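Local coordinates for putative hyaluronoglucosaminidase (Clostridium perfringens, PDB 6PWI), which probably acts as a secreted, cell-wall-attached family 84 glycoside hydrolase with hexosaminidase activity, this chain holding its N-terminal, catalytic-barrel and helical regions, at residues A[510-515]-A[566-571]; A[476-481]-A[489-494]; A[58-63]-A[96-101]; A[428-433]-A[539-544]. All blocks are in the same frame, centred on the assembly; numbering follows the deposited sequence.

Interaction 1. Residues A[510-515]-A[566-571]; sequences ESVLDY and SAVAFE
The carboxylate of Glu571 reaches over from its helix and takes one bond on each oxygen from the opposing turn. Ser511 OG gives its proton to Glu571 OE2 at 2.6 Å, and the backbone Val512 N reaches Glu571 OE1 at 2.9 Å, with an N-H...O angle of 158°. Both oxygens use the lone pair on the side of the other oxygen, so the two donors hold the carboxylate like a fork and fix its rotation. Glu571 can span the gap because it is stretched out, CG lying opposite the backbone N (chi1 -173°) and CD continuing the line. Here the chain turns from helix 496-507 into helix 513-536 at the outer end of the C-terminal helical bundle, and Glu571 lies in the last turn of helix 540-572. Leu513 crosses the Glu571 side chain at a slant, its CG 3.2 Å from Glu571 OE2. Beyond that the packing is thin and apolar: Leu513 CD2 sits 3.9 Å from Val568 CG1, and Val512 CG2 comes within 4.4 Å of Val568 CG2. Val512 also packs on Phe502 and Leu506 of helix 496-507, while the carboxylate of Glu510 forms a salt bridge with Arg504.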
loop_
_atom_site.group_PDB
_atom_site.type_symbol
_atom_site.label_atom_id
_atom_site.label_comp_id
_atom_site.label_asym_id
_atom_site.label_seq_id
_atom_site.Cartn_x
_atom_site.Cartn_y
_atom_site.Cartn_z
ATOM N N GLU A 510 38.773 17.668 17.735
ATOM C CA GLU A 510 38.094 18.776 18.383
ATOM C C GLU A 510 37.343 18.221 19.588
ATOM O O GLU A 510 37.240 17.008 19.747
ATOM C CB GLU A 510 37.133 19.463 17.413
ATOM C CG GLU A 510 37.808 19.989 16.165
ATOM C CD GLU A 510 36.861 20.595 15.142
ATOM O OE1 GLU A 510 35.656 20.717 15.443
ATOM O OE2 GLU A 510 37.332 20.953 14.041
ATOM N N SER A 511 36.831 19.111 20.439
ATOM C CA SER A 511 36.068 18.683 21.599
ATOM C C SER A 511 34.755 18.041 21.147
ATOM O O SER A 511 34.122 18.518 20.205
ATOM C CB SER A 511 35.827 19.842 22.523
ATOM O OG SER A 511 35.401 19.372 23.790
ATOM N N VAL A 512 34.359 16.951 21.817
ATOM C CA VAL A 512 33.095 16.297 21.517
ATOM C C VAL A 512 32.165 16.381 22.729
ATOM O O VAL A 512 31.077 15.816 22.704
ATOM C CB VAL A 512 33.280 14.837 21.051
ATOM C CG1 VAL A 512 34.254 14.706 19.894
ATOM C CG2 VAL A 512 33.673 13.909 22.187
ATOM N N LEU A 513 32.583 17.097 23.780
ATOM C CA LEU A 513 31.834 17.123 25.028
ATOM C C LEU A 513 30.422 17.678 24.818
ATOM O O LEU A 513 29.447 17.106 25.301
ATOM C CB LEU A 513 32.609 17.926 26.080
ATOM C CG LEU A 513 33.888 17.280 26.623
ATOM C CD1 LEU A 513 34.403 18.042 27.836
ATOM C CD2 LEU A 513 33.670 15.814 26.979
ATOM N N ASP A 514 30.306 18.783 24.078
ATOM C CA ASP A 514 29.027 19.453 23.931
ATOM C C ASP A 514 28.155 18.754 22.893
ATOM O O ASP A 514 26.951 18.585 23.081
ATOM C CB ASP A 514 29.215 20.927 23.586
ATOM C CG ASP A 514 29.471 21.751 24.833
ATOM O OD1 ASP A 514 28.541 21.836 25.682
ATOM O OD2 ASP A 514 30.604 22.273 24.961
ATOM N N TYR A 515 28.768 18.368 21.778
ATOM C CA TYR A 515 27.970 17.790 20.719
ATOM C C TYR A 515 27.451 16.422 21.158
ATOM O O TYR A 515 26.385 16.000 20.719
ATOM C CB TYR A 515 28.716 17.834 19.384
ATOM C CG TYR A 515 27.794 17.758 18.197
ATOM C CD1 TYR A 515 26.890 18.773 17.934
ATOM C CD2 TYR A 515 27.796 16.654 17.361
ATOM C CE1 TYR A 515 26.030 18.710 16.850
ATOM C CE2 TYR A 515 26.946 16.575 16.271
ATOM C CZ TYR A 515 26.060 17.607 16.016
ATOM O OH TYR A 515 25.210 17.530 14.950
ATOM N N SER A 566 32.394 6.158 25.563
ATOM C CA SER A 566 33.811 5.836 25.593
ATOM C C SER A 566 34.633 7.025 25.100
ATOM O O SER A 566 35.628 7.389 25.719
ATOM C CB SER A 566 34.074 4.604 24.778
ATOM O OG SER A 566 35.461 4.338 24.689
ATOM N N ALA A 567 34.207 7.625 23.984
ATOM C CA ALA A 567 34.906 8.758 23.396
ATOM C C ALA A 567 34.937 9.923 24.383
ATOM O O ALA A 567 35.965 10.576 24.527
ATOM C CB ALA A 567 34.272 9.155 22.085
ATOM N N VAL A 568 33.806 10.159 25.063
ATOM C CA VAL A 568 33.673 11.225 26.047
ATOM C C VAL A 568 34.622 10.973 27.221
ATOM O O VAL A 568 35.406 11.849 27.573
ATOM C CB VAL A 568 32.213 11.410 26.514
ATOM C CG1 VAL A 568 32.122 12.313 27.734
ATOM C CG2 VAL A 568 31.329 11.946 25.394
ATOM N N ALA A 569 34.556 9.772 27.812
ATOM C CA ALA A 569 35.418 9.400 28.925
ATOM C C ALA A 569 36.886 9.596 28.545
ATOM O O ALA A 569 37.694 10.038 29.366
ATOM C CB ALA A 569 35.141 7.980 29.354
ATOM N N PHE A 570 37.214 9.280 27.287
ATOM C CA PHE A 570 38.579 9.393 26.810
ATOM C C PHE A 570 39.028 10.853 26.786
ATOM O O PHE A 570 40.176 11.153 27.108
ATOM C CB PHE A 570 38.723 8.773 25.423
ATOM C CG PHE A 570 40.151 8.704 24.949
ATOM C CD1 PHE A 570 40.917 7.568 25.175
ATOM C CD2 PHE A 570 40.731 9.776 24.283
ATOM C CE1 PHE A 570 42.234 7.501 24.737
ATOM C CE2 PHE A 570 42.045 9.704 23.846
ATOM C CZ PHE A 570 42.797 8.570 24.074
ATOM N N GLU A 571 38.138 11.761 26.376
ATOM C CA GLU A 571 38.528 13.157 26.292
ATOM C C GLU A 571 38.768 13.695 27.704
ATOM O O GLU A 571 39.732 14.422 27.941
ATOM C CB GLU A 571 37.492 13.952 25.500
ATOM C CG GLU A 571 37.913 15.381 25.214
ATOM C CD GLU A 571 36.913 16.191 24.406
ATOM O OE1 GLU A 571 36.469 15.703 23.332
ATOM O OE2 GLU A 571 36.571 17.307 24.852
#

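Interaction 2. Residues A[476-481]-A[489-494]; sequences HMSDPA and LEESEE
Glu491 and Asp479 supply most of the polar grip, each through one carboxylate oxygen. Glu491 runs extended toward the 476-481 segment, and its OE1 accepts from two successive backbone amides: Ser478 N at 2.8 Å, on the lone pair away from OE2, and Asp479 N at 2.9 Å, from well above the carboxylate plane. Asp479 OD1 answers in the other direction. It accepts from Leu489 N at 3.2 Å on one face of its plane and, on the opposite face, from Ala481 N two residues on, which makes an Asx turn. The other oxygens both bind Arg611: Asp479 OD2 in a salt bridge with its side chain, Glu491 OE2 accepting from its backbone N. The segments run nearly antiparallel without forming strands, in the long loop that joins helix 467-475 to helix 496-507, so side chains do the pairing that a sheet would leave to the backbone. Hydroxyls add two more bonds. Ser478 OG donates to Glu490 O (2.7 Å) in the carbonyl plane, and Ser492 OG lies at the edge of the His476 ring, 2.9 Å from ND1 and almost straight in line (173°). Apolar packing is limited to Pro480 CD against Leu489 CD1 at 3.9 Å, the two side chains crossing at about a right angle.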
loop_
_atom_site.group_PDB
_atom_site.type_symbol
_atom_site.label_atom_id
_atom_site.label_comp_id
_atom_site.label_asym_id
_atom_site.label_seq_id
_atom_site.Cartn_x
_atom_site.Cartn_y
_atom_site.Cartn_z
ATOM N N HIS A 476 14.844 4.310 10.369
ATOM C CA HIS A 476 16.116 3.597 10.386
ATOM C C HIS A 476 16.005 2.232 9.711
ATOM O O HIS A 476 16.940 1.419 9.769
ATOM C CB HIS A 476 16.651 3.477 11.819
ATOM C CG HIS A 476 16.755 4.798 12.495
ATOM N ND1 HIS A 476 17.643 5.771 12.070
ATOM C CD2 HIS A 476 16.073 5.320 13.537
ATOM C CE1 HIS A 476 17.507 6.842 12.826
ATOM N NE2 HIS A 476 16.542 6.591 13.733
ATOM N N MET A 477 14.859 1.989 9.065
ATOM C CA MET A 477 14.660 0.713 8.405
ATOM C C MET A 477 14.043 0.953 7.031
ATOM O O MET A 477 12.819 0.933 6.892
ATOM C CB MET A 477 13.750 -0.185 9.248
ATOM C CG MET A 477 14.274 -0.447 10.646
ATOM S SD MET A 477 13.157 -1.515 11.583
ATOM C CE MET A 477 13.764 -1.296 13.256
ATOM N N SER A 478 14.889 1.182 6.016
ATOM C CA SER A 478 14.348 1.581 4.727
ATOM C C SER A 478 15.298 1.309 3.567
ATOM O O SER A 478 14.843 1.322 2.426
ATOM C CB SER A 478 13.854 3.013 4.720
ATOM O OG SER A 478 14.837 3.916 5.209
ATOM N N ASP A 479 16.588 1.053 3.842
ATOM C CA ASP A 479 17.547 0.869 2.759
ATOM C C ASP A 479 17.749 -0.614 2.455
ATOM O O ASP A 479 18.334 -1.332 3.262
ATOM C CB ASP A 479 18.882 1.574 3.027
ATOM C CG ASP A 479 19.839 1.551 1.837
ATOM O OD1 ASP A 479 19.418 1.084 0.753
ATOM O OD2 ASP A 479 21.008 1.996 1.995
ATOM N N PRO A 480 17.310 -1.107 1.272
ATOM C CA PRO A 480 17.473 -2.516 0.911
ATOM C C PRO A 480 18.873 -2.928 0.463
ATOM O O PRO A 480 19.154 -4.119 0.377
ATOM C CB PRO A 480 16.475 -2.700 -0.240
ATOM C CG PRO A 480 16.427 -1.346 -0.893
ATOM C CD PRO A 480 16.574 -0.353 0.246
ATOM N N ALA A 481 19.745 -1.951 0.177
ATOM C CA ALA A 481 21.120 -2.232 -0.230
ATOM C C ALA A 481 21.911 -2.859 0.921
ATOM O O ALA A 481 21.676 -2.538 2.087
ATOM C CB ALA A 481 21.773 -0.962 -0.713
ATOM N N LEU A 489 17.923 3.141 -1.171
ATOM C CA LEU A 489 16.946 4.109 -0.700
ATOM C C LEU A 489 17.467 4.756 0.574
ATOM O O LEU A 489 18.228 4.144 1.318
ATOM C CB LEU A 489 15.606 3.413 -0.445
ATOM C CG LEU A 489 14.963 2.754 -1.665
ATOM C CD1 LEU A 489 13.758 1.922 -1.257
ATOM C CD2 LEU A 489 14.588 3.793 -2.712
ATOM N N GLU A 490 17.039 5.994 0.828
ATOM C CA GLU A 490 17.567 6.689 1.986
ATOM C C GLU A 490 17.000 6.096 3.271
ATOM O O GLU A 490 15.931 5.500 3.275
ATOM C CB GLU A 490 17.504 8.212 1.843
ATOM C CG GLU A 490 16.111 8.782 1.745
ATOM C CD GLU A 490 16.065 10.290 1.558
ATOM O OE1 GLU A 490 16.765 10.807 0.650
ATOM O OE2 GLU A 490 15.336 10.948 2.331
ATOM N N GLU A 491 17.784 6.245 4.340
ATOM C CA GLU A 491 17.555 5.683 5.662
ATOM C C GLU A 491 18.356 6.545 6.633
ATOM O O GLU A 491 19.479 6.936 6.326
ATOM C CB GLU A 491 18.034 4.230 5.669
ATOM C CG GLU A 491 17.792 3.475 6.960
ATOM C CD GLU A 491 18.378 2.069 6.930
ATOM O OE1 GLU A 491 17.642 1.131 6.542
ATOM O OE2 GLU A 491 19.575 1.908 7.281
ATOM N N SER A 492 17.757 6.882 7.779
ATOM C CA SER A 492 18.426 7.680 8.797
ATOM C C SER A 492 18.737 9.087 8.285
ATOM O O SER A 492 19.747 9.658 8.683
ATOM C CB SER A 492 19.695 7.001 9.296
ATOM O OG SER A 492 19.437 5.700 9.801
ATOM N N GLU A 493 17.869 9.659 7.437
ATOM C CA GLU A 493 18.231 10.876 6.724
ATOM C C GLU A 493 18.319 12.081 7.663
ATOM O O GLU A 493 19.197 12.928 7.499
ATOM C CB GLU A 493 17.324 11.132 5.521
ATOM C CG GLU A 493 17.834 12.235 4.597
ATOM C CD GLU A 493 19.245 12.123 4.020
ATOM O OE1 GLU A 493 19.835 11.011 4.045
ATOM O OE2 GLU A 493 19.757 13.156 3.532
ATOM N N GLU A 494 17.410 12.159 8.637
ATOM C CA GLU A 494 17.405 13.257 9.590
ATOM C C GLU A 494 18.592 13.158 10.549
ATOM O O GLU A 494 19.139 14.177 10.961
ATOM C CB GLU A 494 16.105 13.270 10.392
ATOM C CG GLU A 494 14.999 14.050 9.717
ATOM C CD GLU A 494 13.872 14.471 10.648
ATOM O OE1 GLU A 494 13.381 13.618 11.425
ATOM O OE2 GLU A 494 13.488 15.657 10.597
#

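Interaction 3. Residues A[58-63]-A[96-101]; sequences VVFEEG and FLIGIN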
loop_
_atom_site.group_PDB
_atom_site.type_symbol
_atom_site.label_atom_id
_atom_site.label_comp_id
_atom_site.label_asym_id
_atom_site.label_seq_id
_atom_site.Cartn_x
_atom_site.Cartn_y
_atom_site.Cartn_z
ATOM N N VAL A 58 -31.533 8.852 7.344
ATOM C CA VAL A 58 -30.656 8.304 6.328
ATOM C C VAL A 58 -31.483 7.989 5.082
ATOM O O VAL A 58 -32.472 7.259 5.152
ATOM C CB VAL A 58 -29.965 7.036 6.856
ATOM C CG1 VAL A 58 -29.174 6.340 5.765
ATOM C CG2 VAL A 58 -29.085 7.337 8.053
ATOM N N VAL A 59 -31.038 8.519 3.936
ATOM C CA VAL A 59 -31.695 8.294 2.661
ATOM C C VAL A 59 -30.690 7.672 1.697
ATOM O O VAL A 59 -29.720 8.320 1.319
ATOM C CB VAL A 59 -32.255 9.613 2.095
ATOM C CG1 VAL A 59 -32.946 9.416 0.753
ATOM C CG2 VAL A 59 -33.168 10.315 3.090
ATOM N N PHE A 60 -30.932 6.418 1.305
ATOM C CA PHE A 60 -30.139 5.780 0.268
ATOM C C PHE A 60 -30.960 5.687 -1.015
ATOM O O PHE A 60 -32.092 5.218 -1.000
ATOM C CB PHE A 60 -29.790 4.337 0.635
ATOM C CG PHE A 60 -29.033 4.126 1.923
ATOM C CD1 PHE A 60 -27.740 4.604 2.080
ATOM C CD2 PHE A 60 -29.598 3.394 2.957
ATOM C CE1 PHE A 60 -27.046 4.388 3.261
ATOM C CE2 PHE A 60 -28.898 3.167 4.132
ATOM C CZ PHE A 60 -27.625 3.668 4.282
ATOM N N GLU A 61 -30.362 6.099 -2.132
ATOM C CA GLU A 61 -30.946 5.841 -3.433
ATOM C C GLU A 61 -30.893 4.343 -3.710
ATOM O O GLU A 61 -30.170 3.612 -3.042
ATOM C CB GLU A 61 -30.178 6.592 -4.515
ATOM C CG GLU A 61 -30.448 8.079 -4.513
ATOM C CD GLU A 61 -29.966 8.754 -5.782
ATOM O OE1 GLU A 61 -29.349 8.061 -6.616
ATOM O OE2 GLU A 61 -30.213 9.970 -5.935
ATOM N N GLU A 62 -31.642 3.913 -4.728
ATOM C CA GLU A 62 -31.829 2.512 -5.073
ATOM C C GLU A 62 -30.539 1.902 -5.623
ATOM O O GLU A 62 -30.358 0.688 -5.550
ATOM C CB GLU A 62 -32.990 2.372 -6.064
ATOM C CG GLU A 62 -34.345 2.681 -5.451
ATOM C CD GLU A 62 -34.822 1.687 -4.405
ATOM O OE1 GLU A 62 -34.633 0.472 -4.618
ATOM O OE2 GLU A 62 -35.387 2.123 -3.377
ATOM N N GLY A 63 -29.649 2.742 -6.166
ATOM C CA GLY A 63 -28.416 2.273 -6.782
ATOM C C GLY A 63 -27.303 1.944 -5.782
ATOM O O GLY A 63 -26.284 1.373 -6.173
ATOM N N PHE A 96 -28.392 12.227 6.278
ATOM C CA PHE A 96 -27.361 11.636 5.436
ATOM C C PHE A 96 -27.998 11.120 4.153
ATOM O O PHE A 96 -28.797 10.192 4.204
ATOM C CB PHE A 96 -26.661 10.486 6.163
ATOM C CG PHE A 96 -25.881 10.916 7.378
ATOM C CD1 PHE A 96 -24.516 11.143 7.299
ATOM C CD2 PHE A 96 -26.514 11.133 8.593
ATOM C CE1 PHE A 96 -23.799 11.557 8.410
ATOM C CE2 PHE A 96 -25.798 11.553 9.705
ATOM C CZ PHE A 96 -24.440 11.760 9.612
ATOM N N LEU A 97 -27.666 11.738 3.012
ATOM C CA LEU A 97 -28.186 11.265 1.736
ATOM C C LEU A 97 -27.038 10.689 0.908
ATOM O O LEU A 97 -26.026 11.358 0.697
ATOM C CB LEU A 97 -28.887 12.397 0.968
ATOM C CG LEU A 97 -29.717 13.418 1.754
ATOM C CD1 LEU A 97 -30.495 14.311 0.801
ATOM C CD2 LEU A 97 -30.666 12.759 2.742
ATOM N N ILE A 98 -27.205 9.444 0.444
ATOM C CA ILE A 98 -26.220 8.816 -0.422
ATOM C C ILE A 98 -26.869 8.518 -1.771
ATOM O O ILE A 98 -27.910 7.861 -1.831
ATOM C CB ILE A 98 -25.618 7.550 0.222
ATOM C CG1 ILE A 98 -25.152 7.789 1.664
ATOM C CG2 ILE A 98 -24.503 6.985 -0.648
ATOM C CD1 ILE A 98 -24.048 8.819 1.818
ATOM N N GLY A 99 -26.236 8.989 -2.852
ATOM C CA GLY A 99 -26.851 8.885 -4.160
ATOM C C GLY A 99 -25.832 8.793 -5.285
ATOM O O GLY A 99 -24.638 8.979 -5.064
ATOM N N ILE A 100 -26.340 8.527 -6.492
ATOM C CA ILE A 100 -25.523 8.384 -7.683
ATOM C C ILE A 100 -25.923 9.462 -8.684
ATOM O O ILE A 100 -27.102 9.732 -8.879
ATOM C CB ILE A 100 -25.656 6.959 -8.260
ATOM C CG1 ILE A 100 -24.954 5.940 -7.359
ATOM C CG2 ILE A 100 -25.172 6.883 -9.708
ATOM C CD1 ILE A 100 -25.430 4.524 -7.563
ATOM N N ASN A 101 -24.916 10.071 -9.309
ATOM C CA ASN A 101 -25.100 11.137 -10.276
ATOM C C ASN A 101 -25.902 10.632 -11.476
ATOM O O ASN A 101 -25.650 9.532 -11.974
ATOM C CB ASN A 101 -23.743 11.699 -10.694
ATOM C CG ASN A 101 -23.863 12.697 -11.818
ATOM O OD1 ASN A 101 -24.398 13.790 -11.627
ATOM N ND2 ASN A 101 -23.389 12.310 -12.990
#
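Val59 is bonded through both its N-H and its C=O to the neighbouring strand: Val59 N donates to Phe96 O at 2.8 Å, and Ile98 N donates to Val59 O at 2.9 Å. The ladder continues with Glu61 N to Ile98 O at 3.0 Å. Strands 58-60 and 96-100 run parallel, their axes 7° apart, and Val58 pairs with Phe96, Val59 with Leu97 and Phe60 with Ile98. Past Phe60 the 58-63 segment leaves the sheet, and a side chain carries the pattern one step further: Ile100 N donates to Glu61 OE1 at 3.0 Å, approaching from above the carboxylate plane. Glu61 CG lies opposite the carbonyl carbon (chi1 -74°) and the chain is extended beyond it, which carries the carboxylate over Gly99, Glu61 CD 3.5 Å from Gly99 CA, to Ile100 N. Its carboxylate has further partners: OE1 also bonds to Ser103 OG, and OE2 accepts from Asp108 N near the start of helix 106-114.

Between the side chains, Leu97 CD2 touches Val59 CG2 at 3.5 Å, the pair lying side by side. On the other face, Ile98 CB sits at the edge of the Phe60 ring, 4.1 Å from Phe60 CD1, while Val58 CG1 covers part of one ring face. Strand 55-60, helix 66-78 and strand 82-85 form a beta-alpha-beta crossover, in a region that matches domain 2 of family 20 hydrolases. Helix 66-78 covers the face of Val58, Phe60 and Phe96; helix 106-114 meets Leu97 through Val107 on the other. Strand 55-60 lies between 82-85 and 94-100, and strand 136-141 flanks 94-100 on its far side.

Interaction 4. Residues A[428-433]-A[539-544]; sequences EAQASK and NELLKS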
loop_
_atom_site.group_PDB
_atom_site.type_symbol
_atom_site.label_atom_id
_atom_site.label_comp_id
_atom_site.label_asym_id
_atom_site.label_seq_id
_atom_site.Cartn_x
_atom_site.Cartn_y
_atom_site.Cartn_z
ATOM N N GLU A 428 6.311 -9.432 5.488
ATOM C CA GLU A 428 5.846 -8.857 6.743
ATOM C C GLU A 428 4.657 -7.946 6.446
ATOM O O GLU A 428 4.831 -6.802 6.014
ATOM C CB GLU A 428 6.968 -8.098 7.457
ATOM C CG GLU A 428 8.048 -8.997 8.020
ATOM C CD GLU A 428 9.040 -9.524 6.996
ATOM O OE1 GLU A 428 9.085 -8.975 5.878
ATOM O OE2 GLU A 428 9.762 -10.492 7.315
ATOM N N ALA A 429 3.452 -8.472 6.694
ATOM C CA ALA A 429 2.232 -7.848 6.213
ATOM C C ALA A 429 1.980 -6.507 6.904
ATOM O O ALA A 429 1.770 -5.500 6.230
ATOM C CB ALA A 429 1.071 -8.798 6.347
ATOM N N GLN A 430 2.018 -6.496 8.240
ATOM C CA GLN A 430 1.720 -5.300 9.019
ATOM C C GLN A 430 2.698 -4.171 8.690
ATOM O O GLN A 430 2.276 -3.039 8.475
ATOM C CB GLN A 430 1.694 -5.628 10.513
ATOM C CG GLN A 430 0.584 -6.593 10.905
ATOM C CD GLN A 430 -0.780 -5.953 10.828
ATOM O OE1 GLN A 430 -0.989 -4.831 11.280
ATOM N NE2 GLN A 430 -1.729 -6.667 10.249
ATOM N N ALA A 431 3.999 -4.489 8.621
ATOM C CA ALA A 431 5.043 -3.534 8.274
ATOM C C ALA A 431 4.794 -2.921 6.897
ATOM O O ALA A 431 5.211 -1.793 6.635
ATOM C CB ALA A 431 6.388 -4.207 8.339
ATOM N N SER A 432 4.109 -3.664 6.024
ATOM C CA SER A 432 3.838 -3.216 4.668
ATOM C C SER A 432 2.821 -2.076 4.641
ATOM O O SER A 432 2.661 -1.415 3.614
ATOM C CB SER A 432 3.386 -4.362 3.810
ATOM O OG SER A 432 4.450 -5.273 3.609
ATOM N N LYS A 433 2.139 -1.837 5.766
ATOM C CA LYS A 433 1.076 -0.839 5.772
ATOM C C LYS A 433 1.614 0.543 5.408
ATOM O O LYS A 433 0.858 1.359 4.877
ATOM C CB LYS A 433 0.289 -0.815 7.087
ATOM C CG LYS A 433 -0.694 -1.966 7.251
ATOM C CD LYS A 433 -1.260 -2.035 8.643
ATOM C CE LYS A 433 -2.279 -3.130 8.840
ATOM N NZ LYS A 433 -3.042 -2.857 10.076
ATOM N N ASN A 539 -1.375 -3.992 18.890
ATOM C CA ASN A 539 -1.422 -4.768 17.660
ATOM C C ASN A 539 -0.431 -5.934 17.732
ATOM O O ASN A 539 0.719 -5.824 17.299
ATOM C CB ASN A 539 -1.218 -3.843 16.456
ATOM C CG ASN A 539 -1.205 -4.533 15.107
ATOM O OD1 ASN A 539 -1.173 -5.760 15.004
ATOM N ND2 ASN A 539 -1.190 -3.736 14.055
ATOM N N GLU A 540 -0.915 -7.072 18.250
ATOM C CA GLU A 540 -0.110 -8.271 18.450
ATOM C C GLU A 540 0.546 -8.722 17.148
ATOM O O GLU A 540 1.656 -9.247 17.168
ATOM C CB GLU A 540 -0.953 -9.413 19.026
ATOM C CG GLU A 540 -1.445 -9.158 20.440
ATOM C CD GLU A 540 -0.379 -8.649 21.403
ATOM O OE1 GLU A 540 0.738 -9.224 21.416
ATOM O OE2 GLU A 540 -0.662 -7.660 22.123
ATOM N N LEU A 541 -0.157 -8.537 16.026
ATOM C CA LEU A 541 0.322 -9.020 14.742
ATOM C C LEU A 541 1.545 -8.220 14.303
ATOM O O LEU A 541 2.507 -8.797 13.806
ATOM C CB LEU A 541 -0.802 -8.954 13.702
ATOM C CG LEU A 541 -1.864 -10.050 13.807
ATOM C CD1 LEU A 541 -3.031 -9.760 12.876
ATOM C CD2 LEU A 541 -1.267 -11.422 13.522
ATOM N N LEU A 542 1.508 -6.896 14.502
ATOM C CA LEU A 542 2.634 -6.041 14.161
ATOM C C LEU A 542 3.797 -6.306 15.121
ATOM O O LEU A 542 4.936 -6.458 14.687
ATOM C CB LEU A 542 2.165 -4.583 14.184
ATOM C CG LEU A 542 3.242 -3.507 14.027
ATOM C CD1 LEU A 542 3.959 -3.622 12.689
ATOM C CD2 LEU A 542 2.633 -2.123 14.192
ATOM N N LYS A 543 3.490 -6.408 16.420
ATOM C CA LYS A 543 4.504 -6.579 17.447
ATOM C C LYS A 543 5.382 -7.799 17.174
ATOM O O LYS A 543 6.606 -7.695 17.252
ATOM C CB LYS A 543 3.874 -6.648 18.839
ATOM C CG LYS A 543 3.344 -5.319 19.357
ATOM C CD LYS A 543 3.051 -5.337 20.839
ATOM C CE LYS A 543 1.605 -5.633 21.169
ATOM N NZ LYS A 543 1.368 -5.571 22.631
ATOM N N SER A 544 4.762 -8.947 16.861
ATOM C CA SER A 544 5.507 -10.189 16.717
ATOM C C SER A 544 6.263 -10.219 15.390
ATOM O O SER A 544 7.336 -10.806 15.295
ATOM C CB SER A 544 4.623 -11.395 16.891
ATOM O OG SER A 544 3.803 -11.578 15.755
#
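The side-chain amide of Gln430 is held at its oxygen from both faces: Asn539 ND2 comes to OE1 over one face at 3.0 Å, and Lys433 NZ from the other side, tilted only modestly from the plane, at 3.1 Å. Seen from Asn539 the same bond is flat and straight, with Gln430 OE1 in its amide plane and an N-H...O angle of 177°; the two amide planes stand 77° apart, and the donor lies above the Gln430 plane. The nitrogen of Gln430 is used as well, NE2 donating to Asp198 OD2 and Asn195 OD1, and Asp198 also forms a salt bridge with Lys433. These bonds fix which way round the Gln430 amide sits. Asn539 is the N-cap of helix 540-572, its OD1 accepting from Leu542 N at 3.0 Å, so a single amide caps the helix and ties it to the loop that follows the last strand of the catalytic (beta/alpha)8 barrel. Gln430 bends at its second torsion (chi2 -71°), laying its aliphatic part against the first helical turn: CB is 3.7 Å from Leu542 CD1, and CG is 3.9 Å from Leu541 CB. One turn further along the helix, Glu545 accepts from the backbone N-H groups of Gln430 and Ala431.

In the fold
Interactions 1 and 4 share helix 540-572 but use opposite ends of it, with centres about 39 Å apart: interaction 4 joins its capped first turn to the barrel in buried surroundings, whereas interaction 1 is a surface contact at the far tip of the helical bundle. Interaction 2 is buried, its centre about 19 Å from that of interaction 4, and lies along the chain within the loop that interaction 4 closes. Interaction 3, also buried, stands apart in the N-terminal mixed sheet, about 50 Å from interaction 1 by nearest atoms. It relies chiefly on backbone pairing and apolar packing, while in the other three carboxylate or amide side chains bind chain segments that have no strand pairing between them.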